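Local atomic coordinates of sesquisabinene B synthase 2 (PDB entry 6A2A), a protein that probably converts a prenyl diphosphate, most likely farnesyl diphosphate, into the sesquiterpene sesquisabinene B with the help of magnesium or manganese ions. Residues A[77-80]-A[81-85]; A[97-100]-A[101-105]; A[240-243]-A[244-248]. All coordinates share one frame; numbering follows the deposited sequence.

Overall arrangement
All three contacts are helix turns, each closing a local loop of i to i+4 backbone bonds, so they stand in series along the chain and none nests in or crosses another. Contact 1 (77-85) forms the first turns of helix 78-90, and contact 2 (97-105) the first turns of helix 98-110, the next helix along; both belong to the N-terminal terpene synthase domain. The centres of these two contacts are about 12 Å apart, and I85, V101, A104 and V105 pack between the two helices. Contact 3 (240-248) comes much later, near the start of the long helix 239-270. It touches contact 1 where L241 meets F84 and contact 2 where Y244 meets F97, bringing this helix against the two earlier ones.

Contact 1 (A[77-80]-A[81-85]); sequences EPLT and KLEFI
L79 and E83, one helical turn apart, meet both through their backbones and where their side chains cross. Four i to i+4 hydrogen bonds carry the turn, from the N-cap residue E77 onward: K81 N to E77 O, L82 N to P78 O, E83 N to L79 O at 2.9 Å, and F84 N to T80 O. P78, lacking an N-H, fits the first position of the helix.

The van der Waals part of this pair lies on the side turned to helix 121-133. L79 has CG anti to its backbone N (chi1 180°), which carries the isobutyl group beside the E83 carboxylate; L79 CG is 3.8 Å from E83 OE2. On another face, L82 CG rests 3.5 Å from P78 O.

Water supplies the polar link. One molecule is hydrogen-bonded to T80 OG1, 2.8 Å away, and donates to E83 OE1 at 2.6 Å. The second carboxylate oxygen, OE2, is bonded to H122 NE2, so both oxygens of E83 are engaged and its rotation is restrained.

K81, bent at chi2, chi3 and chi4, hydrogen-bonds through NZ to Q74 O and I72 O. L79 and L82 lean on helix 121-133, I85 reaches helix 98-110, and F84 packs on helix 55-73.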
loop_
_atom_site.group_PDB
_atom_site.type_symbol
_atom_site.label_atom_id
_atom_site.label_comp_id
_atom_site.label_asym_id
_atom_site.label_seq_id
_atom_site.Cartn_x
_atom_site.Cartn_y
_atom_site.Cartn_z
ATOM N N GLU A 77 -31.044 39.165 11.856
ATOM C CA GLU A 77 -30.355 40.268 12.475
ATOM C C GLU A 77 -28.847 39.974 12.429
ATOM O O GLU A 77 -28.459 38.801 12.438
ATOM C CB GLU A 77 -30.798 40.468 13.922
ATOM C CG GLU A 77 -32.278 40.825 14.063
ATOM C CD GLU A 77 -32.687 42.061 13.287
ATOM O OE1 GLU A 77 -31.943 43.055 13.298
ATOM O OE2 GLU A 77 -33.761 42.012 12.678
ATOM N N PRO A 78 -28.016 41.020 12.321
ATOM C CA PRO A 78 -26.577 40.816 12.089
ATOM C C PRO A 78 -25.883 40.039 13.217
ATOM O O PRO A 78 -25.017 39.192 12.942
ATOM C CB PRO A 78 -25.955 42.210 12.054
ATOM C CG PRO A 78 -27.053 43.107 12.630
ATOM C CD PRO A 78 -28.306 42.440 12.125
ATOM N N LEU A 79 -26.208 40.339 14.466
ATOM C CA LEU A 79 -25.565 39.566 15.548
ATOM C C LEU A 79 -25.966 38.099 15.422
ATOM O O LEU A 79 -25.134 37.193 15.616
ATOM C CB LEU A 79 -25.945 40.142 16.905
ATOM C CG LEU A 79 -25.334 39.406 18.094
ATOM C CD1 LEU A 79 -23.810 39.443 18.023
ATOM C CD2 LEU A 79 -25.834 40.002 19.397
ATOM N N THR A 80 -27.232 37.847 15.090
ATOM C CA THR A 80 -27.753 36.510 15.023
ATOM C C THR A 80 -27.042 35.779 13.878
ATOM O O THR A 80 -26.710 34.631 14.002
ATOM C CB THR A 80 -29.287 36.533 14.853
ATOM O OG1 THR A 80 -29.810 37.212 16.009
ATOM C CG2 THR A 80 -29.879 35.155 14.743
ATOM N N LYS A 81 -26.798 36.463 12.761
ATOM C CA LYS A 81 -26.106 35.830 11.657
ATOM C C LYS A 81 -24.650 35.534 12.070
ATOM O O LYS A 81 -24.163 34.478 11.734
ATOM C CB LYS A 81 -26.177 36.719 10.405
ATOM C CG LYS A 81 -25.518 36.162 9.145
ATOM C CD LYS A 81 -25.978 34.762 8.717
ATOM C CE LYS A 81 -27.432 34.648 8.301
ATOM N NZ LYS A 81 -27.673 35.232 6.969
ATOM N N LEU A 82 -23.988 36.420 12.781
ATOM C CA LEU A 82 -22.565 36.115 13.168
ATOM C C LEU A 82 -22.572 34.895 14.097
ATOM O O LEU A 82 -21.724 34.026 14.023
ATOM C CB LEU A 82 -21.925 37.296 13.872
ATOM C CG LEU A 82 -21.558 38.514 13.019
ATOM C CD1 LEU A 82 -20.869 39.528 13.855
ATOM C CD2 LEU A 82 -20.694 38.179 11.812
ATOM N N GLU A 83 -23.542 34.842 15.005
ATOM C CA GLU A 83 -23.607 33.754 15.938
ATOM C C GLU A 83 -23.844 32.448 15.181
ATOM O O GLU A 83 -23.228 31.420 15.529
ATOM C CB GLU A 83 -24.679 34.045 17.018
ATOM C CG GLU A 83 -24.247 35.004 18.068
ATOM C CD GLU A 83 -25.387 35.473 18.980
ATOM O OE1 GLU A 83 -26.561 35.170 18.639
ATOM O OE2 GLU A 83 -25.110 36.122 19.991
ATOM N N PHE A 84 -24.651 32.438 14.111
ATOM C CA PHE A 84 -24.958 31.274 13.410
ATOM C C PHE A 84 -23.720 30.775 12.641
ATOM O O PHE A 84 -23.434 29.565 12.670
ATOM C CB PHE A 84 -26.089 31.538 12.419
ATOM C CG PHE A 84 -26.708 30.314 11.826
ATOM C CD1 PHE A 84 -27.611 29.563 12.551
ATOM C CD2 PHE A 84 -26.399 29.900 10.538
ATOM C CE1 PHE A 84 -28.180 28.425 12.019
ATOM C CE2 PHE A 84 -26.974 28.757 10.013
ATOM C CZ PHE A 84 -27.872 28.025 10.754
ATOM N N ILE A 85 -23.024 31.682 11.963
ATOM C CA ILE A 85 -21.831 31.233 11.180
ATOM C C ILE A 85 -20.675 30.873 12.136
ATOM O O ILE A 85 -19.839 30.021 11.767
ATOM C CB ILE A 85 -21.423 32.278 10.119
ATOM C CG1 ILE A 85 -21.078 33.628 10.732
ATOM C CG2 ILE A 85 -22.490 32.408 9.040
ATOM C CD1 ILE A 85 -20.268 34.525 9.835
HETATM O O HOH W 1 -28.868 36.272 18.450
#

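Contact 2 (A[97-100]-A[101-105]); sequences FETE and VKEAV
T99 and E103 stand side by side, one turn apart at the start of helix 98-110, part of the alpha-helical N-terminal domain of a plant terpene synthase. F97 is the N-cap residue, and its carbonyl oxygen opens the ladder of backbone bonds, with V101 N to F97 O at 2.9 Å. K102 N to E98 O, E103 N to T99 O and A104 N to E100 O carry it onward.

The E103 side chain can be followed outward. Its CB lies 3.3 Å from T99 O, and CG comes to 3.0 Å from the same oxygen, a tight approach set by chi1 of -68°, which turns CG back beside its own backbone N. From CG the chain runs on extended, so CD stands alongside the threonine, 3.7 Å from T99 CG2. At the tip, OE1 meets that methyl and OE2 is more remote from it. The two side chains thus point the same way, with the methyl rather than the hydroxyl of T99 toward the carboxylate.

On the exposed side, E98 OE1 forms a salt bridge with K94 NZ. On the buried face, F97 packs on V68 and I72 of helix 55-73 and V88 of helix 78-90, while A104 touches K81 and I85. V101 completes the apolar side: its CG2 sits 3.3 Å from F97 O and 4.0 Å from F97 CB.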
loop_
_atom_site.group_PDB
_atom_site.type_symbol
_atom_site.label_atom_id
_atom_site.label_comp_id
_atom_site.label_asym_id
_atom_site.label_seq_id
_atom_site.Cartn_x
_atom_site.Cartn_y
_atom_site.Cartn_z
ATOM N N PHE A 97 -19.333 25.149 3.501
ATOM C CA PHE A 97 -20.153 26.366 3.293
ATOM C C PHE A 97 -19.232 27.558 3.104
ATOM O O PHE A 97 -19.559 28.627 3.498
ATOM C CB PHE A 97 -21.132 26.561 4.463
ATOM C CG PHE A 97 -22.073 25.404 4.639
ATOM C CD1 PHE A 97 -23.065 25.126 3.695
ATOM C CD2 PHE A 97 -22.009 24.591 5.760
ATOM C CE1 PHE A 97 -23.904 24.037 3.834
ATOM C CE2 PHE A 97 -22.870 23.515 5.900
ATOM C CZ PHE A 97 -23.834 23.245 4.955
ATOM N N GLU A 98 -18.079 27.390 2.439
ATOM C CA GLU A 98 -17.082 28.440 2.457
ATOM C C GLU A 98 -17.609 29.714 1.759
ATOM O O GLU A 98 -17.414 30.822 2.253
ATOM C CB GLU A 98 -15.805 27.977 1.751
ATOM C CG GLU A 98 -15.040 26.903 2.511
ATOM C CD GLU A 98 -14.246 27.367 3.716
ATOM O OE1 GLU A 98 -14.293 28.565 4.083
ATOM O OE2 GLU A 98 -13.587 26.485 4.338
ATOM N N THR A 99 -18.231 29.536 0.613
ATOM C CA THR A 99 -18.794 30.655 -0.164
ATOM C C THR A 99 -19.859 31.382 0.666
ATOM O O THR A 99 -19.812 32.587 0.847
ATOM C CB THR A 99 -19.334 30.141 -1.508
ATOM O OG1 THR A 99 -18.166 29.903 -2.301
ATOM C CG2 THR A 99 -20.267 31.114 -2.187
ATOM N N GLU A 100 -20.795 30.625 1.188
ATOM C CA GLU A 100 -21.945 31.223 1.878
ATOM C C GLU A 100 -21.496 31.909 3.172
ATOM O O GLU A 100 -22.028 32.964 3.523
ATOM C CB GLU A 100 -22.985 30.160 2.209
ATOM C CG GLU A 100 -23.542 29.454 0.987
ATOM C CD GLU A 100 -22.711 28.351 0.367
ATOM O OE1 GLU A 100 -21.608 28.064 0.890
ATOM O OE2 GLU A 100 -23.160 27.801 -0.659
ATOM N N VAL A 101 -20.557 31.287 3.925
ATOM C CA VAL A 101 -20.114 31.899 5.182
ATOM C C VAL A 101 -19.405 33.213 4.875
ATOM O O VAL A 101 -19.604 34.202 5.577
ATOM C CB VAL A 101 -19.225 30.950 6.005
ATOM C CG1 VAL A 101 -18.517 31.680 7.110
ATOM C CG2 VAL A 101 -20.033 29.776 6.513
ATOM N N LYS A 102 -18.547 33.218 3.833
ATOM C CA LYS A 102 -17.792 34.408 3.559
ATOM C C LYS A 102 -18.761 35.536 3.153
ATOM O O LYS A 102 -18.605 36.693 3.560
ATOM C CB LYS A 102 -16.773 34.155 2.440
ATOM C CG LYS A 102 -15.968 35.378 2.018
ATOM C CD LYS A 102 -15.251 36.067 3.164
ATOM C CE LYS A 102 -14.263 37.113 2.694
ATOM N NZ LYS A 102 -13.290 36.541 1.726
ATOM N N GLU A 103 -19.725 35.160 2.338
ATOM C CA GLU A 103 -20.716 36.096 1.799
ATOM C C GLU A 103 -21.557 36.630 2.952
ATOM O O GLU A 103 -21.769 37.814 3.041
ATOM C CB GLU A 103 -21.516 35.411 0.688
ATOM C CG GLU A 103 -20.632 35.132 -0.528
ATOM C CD GLU A 103 -21.308 34.671 -1.803
ATOM O OE1 GLU A 103 -22.212 33.810 -1.727
ATOM O OE2 GLU A 103 -20.907 35.166 -2.879
ATOM N N ALA A 104 -21.892 35.780 3.913
ATOM C CA ALA A 104 -22.570 36.273 5.107
ATOM C C ALA A 104 -21.700 37.275 5.857
ATOM O O ALA A 104 -22.201 38.295 6.276
ATOM C CB ALA A 104 -23.025 35.119 5.992
ATOM N N VAL A 105 -20.392 37.003 6.031
ATOM C CA VAL A 105 -19.517 37.861 6.800
ATOM C C VAL A 105 -19.362 39.221 6.119
ATOM O O VAL A 105 -19.334 40.261 6.784
ATOM C CB VAL A 105 -18.145 37.186 6.981
ATOM C CG1 VAL A 105 -17.059 38.154 7.416
ATOM C CG2 VAL A 105 -18.299 36.048 7.959
#

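Contact 3 (A[240-243]-A[244-248]); sequences TLLR and YAKLD
L242 and K246 meet in a local, largely buried contact within one helix, one turn apart near the start of the long helix 239-270, which packs here against helices 55-73, 78-90 and 220-232. Four consecutive i to i+4 backbone bonds hold the turn: Y244 N to T240 O, A245 N to L241 O at 2.8 Å, K246 N to L242 O, and L247 N to R243 O at 3.1 Å.

The side-chain part is the aliphatic run of the lysine against the leucine. K246 is extended all the way from CG to NZ and crosses L242 at an angle, with CE 3.8 Å from L242 CD1 and 4.0 Å from L242 CG. A chi1 of 174° swings the leucine's CG to the lysine's CE. Nearer the backbone, K246 CG lies 3.5 Å from L242 O. The apolar stem of the lysine is thereby packed, while the extended chain carries NZ to a salt bridge with E232 OE1 on helix 220-232.

R243 instead bends at chi3, and its NE forms a salt bridge with E565 OE2 at the C-terminal end of the modelled chain. Y244 places its ring beside D248, whose CB is 4.1 Å above one face and offset toward the rim. The carboxylate of D248 is bonded on one oxygen to Y95 OH and on the other to Q96 NE2, so both of its oxygens have partners in the loop between helices 78-90 and 98-110. A245 CB sits at 3.4 Å from both L241 O and L242 O.

The motif is an alpha-helical turn of helix 239-270, packed on helices 55-73, 78-90 and 220-232 within the alpha-helical fold of plant terpene synthases.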
loop_
_atom_site.group_PDB
_atom_site.type_symbol
_atom_site.label_atom_id
_atom_site.label_comp_id
_atom_site.label_asym_id
_atom_site.label_seq_id
_atom_site.Cartn_x
_atom_site.Cartn_y
_atom_site.Cartn_z
ATOM N N THR A 240 -31.921 21.374 12.743
ATOM C CA THR A 240 -31.511 21.006 11.381
ATOM C C THR A 240 -29.971 21.106 11.266
ATOM O O THR A 240 -29.326 20.257 10.687
ATOM C CB THR A 240 -32.104 21.940 10.322
ATOM O OG1 THR A 240 -33.540 21.916 10.335
ATOM C CG2 THR A 240 -31.620 21.600 8.931
ATOM N N LEU A 241 -29.430 22.201 11.759
ATOM C CA LEU A 241 -27.954 22.400 11.734
ATOM C C LEU A 241 -27.308 21.266 12.546
ATOM O O LEU A 241 -26.362 20.635 12.073
ATOM C CB LEU A 241 -27.583 23.779 12.292
ATOM C CG LEU A 241 -26.075 24.061 12.370
ATOM C CD1 LEU A 241 -25.425 23.906 10.998
ATOM C CD2 LEU A 241 -25.775 25.423 12.933
ATOM N N LEU A 242 -27.842 21.000 13.746
ATOM C CA LEU A 242 -27.322 19.979 14.632
ATOM C C LEU A 242 -27.373 18.632 13.925
ATOM O O LEU A 242 -26.371 17.893 13.921
ATOM C CB LEU A 242 -28.085 19.929 15.966
ATOM C CG LEU A 242 -27.679 18.784 16.896
ATOM C CD1 LEU A 242 -26.230 18.954 17.370
ATOM C CD2 LEU A 242 -28.611 18.653 18.095
ATOM N N ARG A 243 -28.524 18.302 13.338
ATOM C CA ARG A 243 -28.678 17.050 12.659
ATOM C C ARG A 243 -27.649 16.916 11.524
ATOM O O ARG A 243 -27.046 15.839 11.355
ATOM C CB ARG A 243 -30.110 16.926 12.111
ATOM C CG ARG A 243 -31.145 16.568 13.177
ATOM C CD ARG A 243 -32.586 16.702 12.665
ATOM N NE ARG A 243 -32.876 15.795 11.555
ATOM C CZ ARG A 243 -33.576 16.126 10.471
ATOM N NH1 ARG A 243 -33.622 15.300 9.436
ATOM N NH2 ARG A 243 -34.191 17.296 10.409
ATOM N N TYR A 244 -27.462 17.959 10.730
ATOM C CA TYR A 244 -26.493 17.941 9.638
ATOM C C TYR A 244 -25.060 17.769 10.199
ATOM O O TYR A 244 -24.269 17.022 9.613
ATOM C CB TYR A 244 -26.542 19.207 8.788
ATOM C CG TYR A 244 -25.575 19.183 7.631
ATOM C CD1 TYR A 244 -25.621 18.191 6.669
ATOM C CD2 TYR A 244 -24.551 20.102 7.553
ATOM C CE1 TYR A 244 -24.681 18.112 5.656
ATOM C CE2 TYR A 244 -23.618 20.057 6.523
ATOM C CZ TYR A 244 -23.669 19.047 5.591
ATOM O OH TYR A 244 -22.795 19.029 4.553
ATOM N N ALA A 245 -24.771 18.431 11.294
ATOM C CA ALA A 245 -23.441 18.380 11.944
ATOM C C ALA A 245 -23.077 16.953 12.358
ATOM O O ALA A 245 -21.942 16.483 12.101
ATOM C CB ALA A 245 -23.384 19.311 13.136
ATOM N N LYS A 246 -24.039 16.226 12.904
ATOM C CA LYS A 246 -23.817 14.841 13.298
ATOM C C LYS A 246 -23.662 13.940 12.075
ATOM O O LYS A 246 -22.835 13.013 12.058
ATOM C CB LYS A 246 -24.966 14.345 14.181
ATOM C CG LYS A 246 -25.098 15.083 15.507
ATOM C CD LYS A 246 -26.187 14.508 16.385
ATOM C CE LYS A 246 -26.242 15.180 17.732
ATOM N NZ LYS A 246 -27.394 14.679 18.518
ATOM N N LEU A 247 -24.462 14.175 11.032
ATOM C CA LEU A 247 -24.427 13.333 9.868
ATOM C C LEU A 247 -23.098 13.507 9.111
ATOM O O LEU A 247 -22.473 12.524 8.685
ATOM C CB LEU A 247 -25.629 13.736 8.995
ATOM C CG LEU A 247 -26.230 12.710 8.043
ATOM C CD1 LEU A 247 -26.569 11.408 8.734
ATOM C CD2 LEU A 247 -27.496 13.286 7.425
ATOM N N ASP A 248 -22.745 14.747 8.848
ATOM C CA ASP A 248 -21.502 15.087 8.163
ATOM C C ASP A 248 -20.321 14.585 8.987
ATOM O O ASP A 248 -19.364 14.078 8.398
ATOM C CB ASP A 248 -21.375 16.542 7.894
ATOM C CG ASP A 248 -20.236 16.868 6.929
ATOM O OD1 ASP A 248 -20.361 16.546 5.724
ATOM O OD2 ASP A 248 -19.189 17.363 7.429
#